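Local structure of glutamate--cysteine ligase GshA (Methylobacillus flagellatus KT, 3K1T) at residues T106-H116 against L144-L154. The protein probably acts as a ligase, joining glutamate to cysteine as gamma-glutamylcysteine synthetases do. Residues are numbered along the deposited sequence; the frame is centred on the assembly and turned at random.
Sequences TRNTFYLRNVH and LETHDGHSILL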
loop_
_atom_site.group_PDB
_atom_site.type_symbol
_atom_site.label_atom_id
_atom_site.label_comp_id
_atom_site.label_asym_id
_atom_site.label_seq_id
_atom_site.Cartn_x
_atom_site.Cartn_y
_atom_site.Cartn_z
ATOM N N THR A 106 17.389 22.967 -14.114
ATOM C CA THR A 106 18.179 23.174 -12.905
ATOM C C THR A 106 17.793 24.473 -12.150
ATOM O O THR A 106 18.303 24.722 -11.053
ATOM C CB THR A 106 19.686 23.172 -13.242
ATOM O OG1 THR A 106 19.956 24.201 -14.207
ATOM C CG2 THR A 106 20.112 21.812 -13.816
ATOM N N ARG A 107 16.903 25.290 -12.719
ATOM C CA ARG A 107 16.531 26.582 -12.119
ATOM C C ARG A 107 15.098 26.663 -11.614
ATOM O O ARG A 107 14.746 27.649 -10.966
ATOM C CB ARG A 107 16.769 27.760 -13.083
ATOM C CG ARG A 107 18.212 27.974 -13.500
ATOM C CD ARG A 107 18.245 28.870 -14.726
ATOM N NE ARG A 107 19.609 29.138 -15.170
ATOM C CZ ARG A 107 19.933 29.725 -16.328
ATOM N NH1 ARG A 107 18.986 30.099 -17.193
ATOM N NH2 ARG A 107 21.220 29.937 -16.629
ATOM N N ASN A 108 14.260 25.673 -11.911
ATOM C CA ASN A 108 12.912 25.650 -11.346
ATOM C C ASN A 108 12.953 25.021 -9.935
ATOM O O ASN A 108 13.142 23.800 -9.790
ATOM C CB ASN A 108 11.956 24.898 -12.270
ATOM C CG ASN A 108 10.502 24.927 -11.780
ATOM O OD1 ASN A 108 10.224 25.009 -10.581
ATOM N ND2 ASN A 108 9.572 24.877 -12.721
ATOM N N THR A 109 12.755 25.856 -8.917
ATOM C CA THR A 109 12.838 25.442 -7.506
ATOM C C THR A 109 11.796 24.373 -7.180
ATOM O O THR A 109 12.100 23.426 -6.445
ATOM C CB THR A 109 12.679 26.654 -6.536
ATOM O OG1 THR A 109 13.838 27.477 -6.657
ATOM C CG2 THR A 109 12.558 26.210 -5.061
ATOM N N PHE A 110 10.589 24.522 -7.743
ATOM C CA PHE A 110 9.536 23.550 -7.526
ATOM C C PHE A 110 9.865 22.193 -8.140
ATOM O O PHE A 110 9.567 21.168 -7.523
ATOM C CB PHE A 110 8.190 24.047 -8.024
ATOM C CG PHE A 110 7.736 25.317 -7.362
ATOM C CD1 PHE A 110 7.804 25.465 -5.994
ATOM C CD2 PHE A 110 7.275 26.365 -8.122
ATOM C CE1 PHE A 110 7.397 26.632 -5.381
ATOM C CE2 PHE A 110 6.863 27.561 -7.511
ATOM C CZ PHE A 110 6.927 27.685 -6.142
ATOM N N TYR A 111 10.445 22.193 -9.348
ATOM C CA TYR A 111 10.884 20.955 -9.978
ATOM C C TYR A 111 11.986 20.271 -9.117
ATOM O O TYR A 111 11.942 19.069 -8.896
ATOM C CB TYR A 111 11.342 21.130 -11.449
ATOM C CG TYR A 111 11.708 19.766 -11.976
ATOM C CD1 TYR A 111 10.719 18.791 -12.152
ATOM C CD2 TYR A 111 13.036 19.391 -12.163
ATOM C CE1 TYR A 111 11.032 17.508 -12.541
ATOM C CE2 TYR A 111 13.365 18.094 -12.602
ATOM C CZ TYR A 111 12.353 17.152 -12.764
ATOM O OH TYR A 111 12.616 15.845 -13.105
ATOM N N LEU A 112 12.938 21.041 -8.604
ATOM C CA LEU A 112 13.961 20.479 -7.708
ATOM C C LEU A 112 13.344 19.928 -6.413
ATOM O O LEU A 112 13.772 18.892 -5.912
ATOM C CB LEU A 112 15.035 21.492 -7.396
ATOM C CG LEU A 112 15.809 22.020 -8.623
ATOM C CD1 LEU A 112 16.808 23.138 -8.176
ATOM C CD2 LEU A 112 16.502 20.882 -9.388
ATOM N N ARG A 113 12.340 20.595 -5.875
ATOM C CA ARG A 113 11.609 20.038 -4.732
ATOM C C ARG A 113 10.901 18.731 -5.054
ATOM O O ARG A 113 10.872 17.817 -4.208
ATOM C CB ARG A 113 10.597 21.052 -4.171
ATOM C CG ARG A 113 11.285 22.270 -3.586
ATOM C CD ARG A 113 10.304 23.338 -3.199
ATOM N NE ARG A 113 11.057 24.469 -2.665
ATOM C CZ ARG A 113 10.543 25.643 -2.319
ATOM N NH1 ARG A 113 9.234 25.872 -2.436
ATOM N NH2 ARG A 113 11.358 26.587 -1.836
ATOM N N ASN A 114 10.341 18.638 -6.260
ATOM C CA ASN A 114 9.803 17.360 -6.736
ATOM C C ASN A 114 10.865 16.263 -6.743
ATOM O O ASN A 114 10.629 15.146 -6.285
ATOM C CB ASN A 114 9.228 17.518 -8.132
ATOM C CG ASN A 114 9.048 16.223 -8.844
ATOM O OD1 ASN A 114 8.121 15.437 -8.524
ATOM N ND2 ASN A 114 9.945 15.967 -9.844
ATOM N N VAL A 115 12.031 16.571 -7.292
ATOM C CA VAL A 115 13.120 15.596 -7.303
ATOM C C VAL A 115 13.485 15.105 -5.928
ATOM O O VAL A 115 13.608 13.883 -5.736
ATOM C CB VAL A 115 14.353 16.088 -8.066
ATOM C CG1 VAL A 115 15.502 14.994 -7.997
ATOM C CG2 VAL A 115 13.924 16.375 -9.543
ATOM N N HIS A 116 13.622 16.012 -4.979
ATOM C CA HIS A 116 13.893 15.639 -3.592
ATOM C C HIS A 116 12.804 14.734 -2.989
ATOM O O HIS A 116 13.115 13.710 -2.372
ATOM C CB HIS A 116 14.078 16.864 -2.717
ATOM C CG HIS A 116 14.206 16.541 -1.266
ATOM N ND1 HIS A 116 15.418 16.257 -0.672
ATOM C CD2 HIS A 116 13.275 16.456 -0.283
ATOM C CE1 HIS A 116 15.223 15.985 0.607
ATOM N NE2 HIS A 116 13.927 16.088 0.866
ATOM N N LEU A 144 22.408 21.664 -5.934
ATOM C CA LEU A 144 21.406 22.699 -6.201
ATOM C C LEU A 144 20.455 22.865 -5.006
ATOM O O LEU A 144 19.867 21.911 -4.529
ATOM C CB LEU A 144 20.605 22.382 -7.452
ATOM C CG LEU A 144 21.376 22.253 -8.783
ATOM C CD1 LEU A 144 20.429 21.829 -9.871
ATOM C CD2 LEU A 144 22.110 23.558 -9.151
ATOM N N GLU A 145 20.304 24.099 -4.549
ATOM C CA GLU A 145 19.500 24.405 -3.372
ATOM C C GLU A 145 18.021 24.357 -3.692
ATOM O O GLU A 145 17.606 24.887 -4.716
ATOM C CB GLU A 145 19.824 25.826 -2.931
ATOM C CG GLU A 145 21.250 26.005 -2.521
ATOM C CD GLU A 145 21.412 25.788 -1.048
ATOM O OE1 GLU A 145 20.912 24.746 -0.557
ATOM O OE2 GLU A 145 22.021 26.673 -0.385
ATOM N N THR A 146 17.226 23.744 -2.827
ATOM C CA THR A 146 15.774 23.798 -2.993
ATOM C C THR A 146 15.150 25.012 -2.239
ATOM O O THR A 146 13.937 25.197 -2.259
ATOM C CB THR A 146 15.126 22.501 -2.539
ATOM O OG1 THR A 146 15.711 22.111 -1.312
ATOM C CG2 THR A 146 15.398 21.378 -3.508
ATOM N N HIS A 147 15.979 25.832 -1.592
ATOM C CA HIS A 147 15.519 27.047 -0.882
ATOM C C HIS A 147 14.521 26.751 0.236
ATOM O O HIS A 147 13.554 27.487 0.449
ATOM C CB HIS A 147 14.945 28.068 -1.869
ATOM C CG HIS A 147 15.964 28.565 -2.830
ATOM N ND1 HIS A 147 15.972 28.202 -4.157
ATOM C CD2 HIS A 147 17.064 29.330 -2.638
ATOM C CE1 HIS A 147 17.010 28.760 -4.755
ATOM N NE2 HIS A 147 17.691 29.443 -3.855
ATOM N N ASP A 148 14.793 25.661 0.943
ATOM C CA ASP A 148 13.973 25.185 2.023
ATOM C C ASP A 148 14.860 24.424 3.000
ATOM O O ASP A 148 14.402 23.512 3.667
ATOM C CB ASP A 148 12.910 24.265 1.469
ATOM C CG ASP A 148 13.508 23.120 0.639
ATOM O OD1 ASP A 148 14.771 22.948 0.655
ATOM O OD2 ASP A 148 12.726 22.420 -0.037
ATOM N N GLY A 149 16.131 24.799 3.078
ATOM C CA GLY A 149 17.089 24.116 3.949
ATOM C C GLY A 149 17.728 22.839 3.391
ATOM O O GLY A 149 18.549 22.222 4.083
ATOM N N HIS A 150 17.376 22.450 2.161
ATOM C CA HIS A 150 17.892 21.221 1.534
ATOM C C HIS A 150 18.557 21.501 0.191
ATOM O O HIS A 150 18.485 22.607 -0.351
ATOM C CB HIS A 150 16.769 20.221 1.261
ATOM C CG HIS A 150 16.043 19.780 2.484
ATOM N ND1 HIS A 150 16.322 20.289 3.740
ATOM C CD2 HIS A 150 15.011 18.915 2.643
ATOM C CE1 HIS A 150 15.509 19.734 4.622
ATOM N NE2 HIS A 150 14.702 18.898 3.981
ATOM N N SER A 151 19.199 20.470 -0.337
ATOM C CA SER A 151 19.712 20.527 -1.685
ATOM C C SER A 151 19.690 19.138 -2.309
ATOM O O SER A 151 19.549 18.138 -1.614
ATOM C CB SER A 151 21.122 21.129 -1.674
ATOM O OG SER A 151 22.020 20.212 -1.119
ATOM N N ILE A 152 19.752 19.090 -3.625
ATOM C CA ILE A 152 19.893 17.831 -4.298
ATOM C C ILE A 152 21.255 17.853 -5.023
ATOM O O ILE A 152 21.797 18.924 -5.354
ATOM C CB ILE A 152 18.718 17.514 -5.246
ATOM C CG1 ILE A 152 18.742 18.384 -6.487
ATOM C CG2 ILE A 152 17.330 17.650 -4.532
ATOM C CD1 ILE A 152 17.720 17.937 -7.520
ATOM N N LEU A 153 21.807 16.674 -5.220
ATOM C CA LEU A 153 23.105 16.506 -5.876
ATOM C C LEU A 153 22.838 15.916 -7.261
ATOM O O LEU A 153 22.303 14.801 -7.348
ATOM C CB LEU A 153 23.963 15.539 -5.069
ATOM C CG LEU A 153 25.264 15.077 -5.752
ATOM C CD1 LEU A 153 26.146 16.275 -6.105
ATOM C CD2 LEU A 153 25.991 14.088 -4.873
ATOM N N LEU A 154 23.212 16.648 -8.305
ATOM C CA LEU A 154 23.127 16.184 -9.695
ATOM C C LEU A 154 24.497 15.790 -10.146
ATOM O O LEU A 154 25.470 16.547 -9.934
ATOM C CB LEU A 154 22.635 17.270 -10.648
ATOM C CG LEU A 154 21.251 17.887 -10.581
ATOM C CD1 LEU A 154 21.029 18.761 -11.823
ATOM C CD2 LEU A 154 20.168 16.865 -10.464
#
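The first turns of the helix, residues 109-116, lie across strand 151-154 at 82°, with the axes 8.6 Å apart at closest approach, and meet the hairpin loop at Thr-146. Leu-112 packs over the paired strands, spanning Leu-144 and Ile-152. Leu-112 CD2 meets Ile-152 CD1 at 3.7 Å, and Leu-112 CD1 rests on Leu-144 CB. Val-115 CG1 touches the same Ile-152 CD1 from the next turn. Thr-106 lies before the helix, with its CG2 on Leu-154 CD1.

Arg-113 is extended from CG to NE (chi2 173°), which carries the guanidinium to the loop. It grips Thr-146 O side-on: Arg-113 NE and NH2 each lie 3.0 Å from Thr-146 O. The oxygen lies at the guanidinium edge, in its plane. Thr-109 CG2 lies over one guanidinium face, toward its rim. Asp-148 OD2, 3.7 Å from Arg-113 NE, makes a long salt bridge by charge alone. With an alanine at this position, Thr-146 O would probably lose its two guanidinium donors, and Asp-148 a nearby positive charge.

Asp-148 OD1 also accepts from His-150 N at 3.0 Å, closing an Asx turn. The rings of His-116 and His-150 meet obliquely, planes at 53°. Ile-131 of parallel strand 128-133 also touches Val-115, Ile-152 and Leu-154. The helix links parallel strands 97-102 and 128-133 as a beta-alpha-beta crossover, here packed against the adjoining beta hairpin of the mixed sheet.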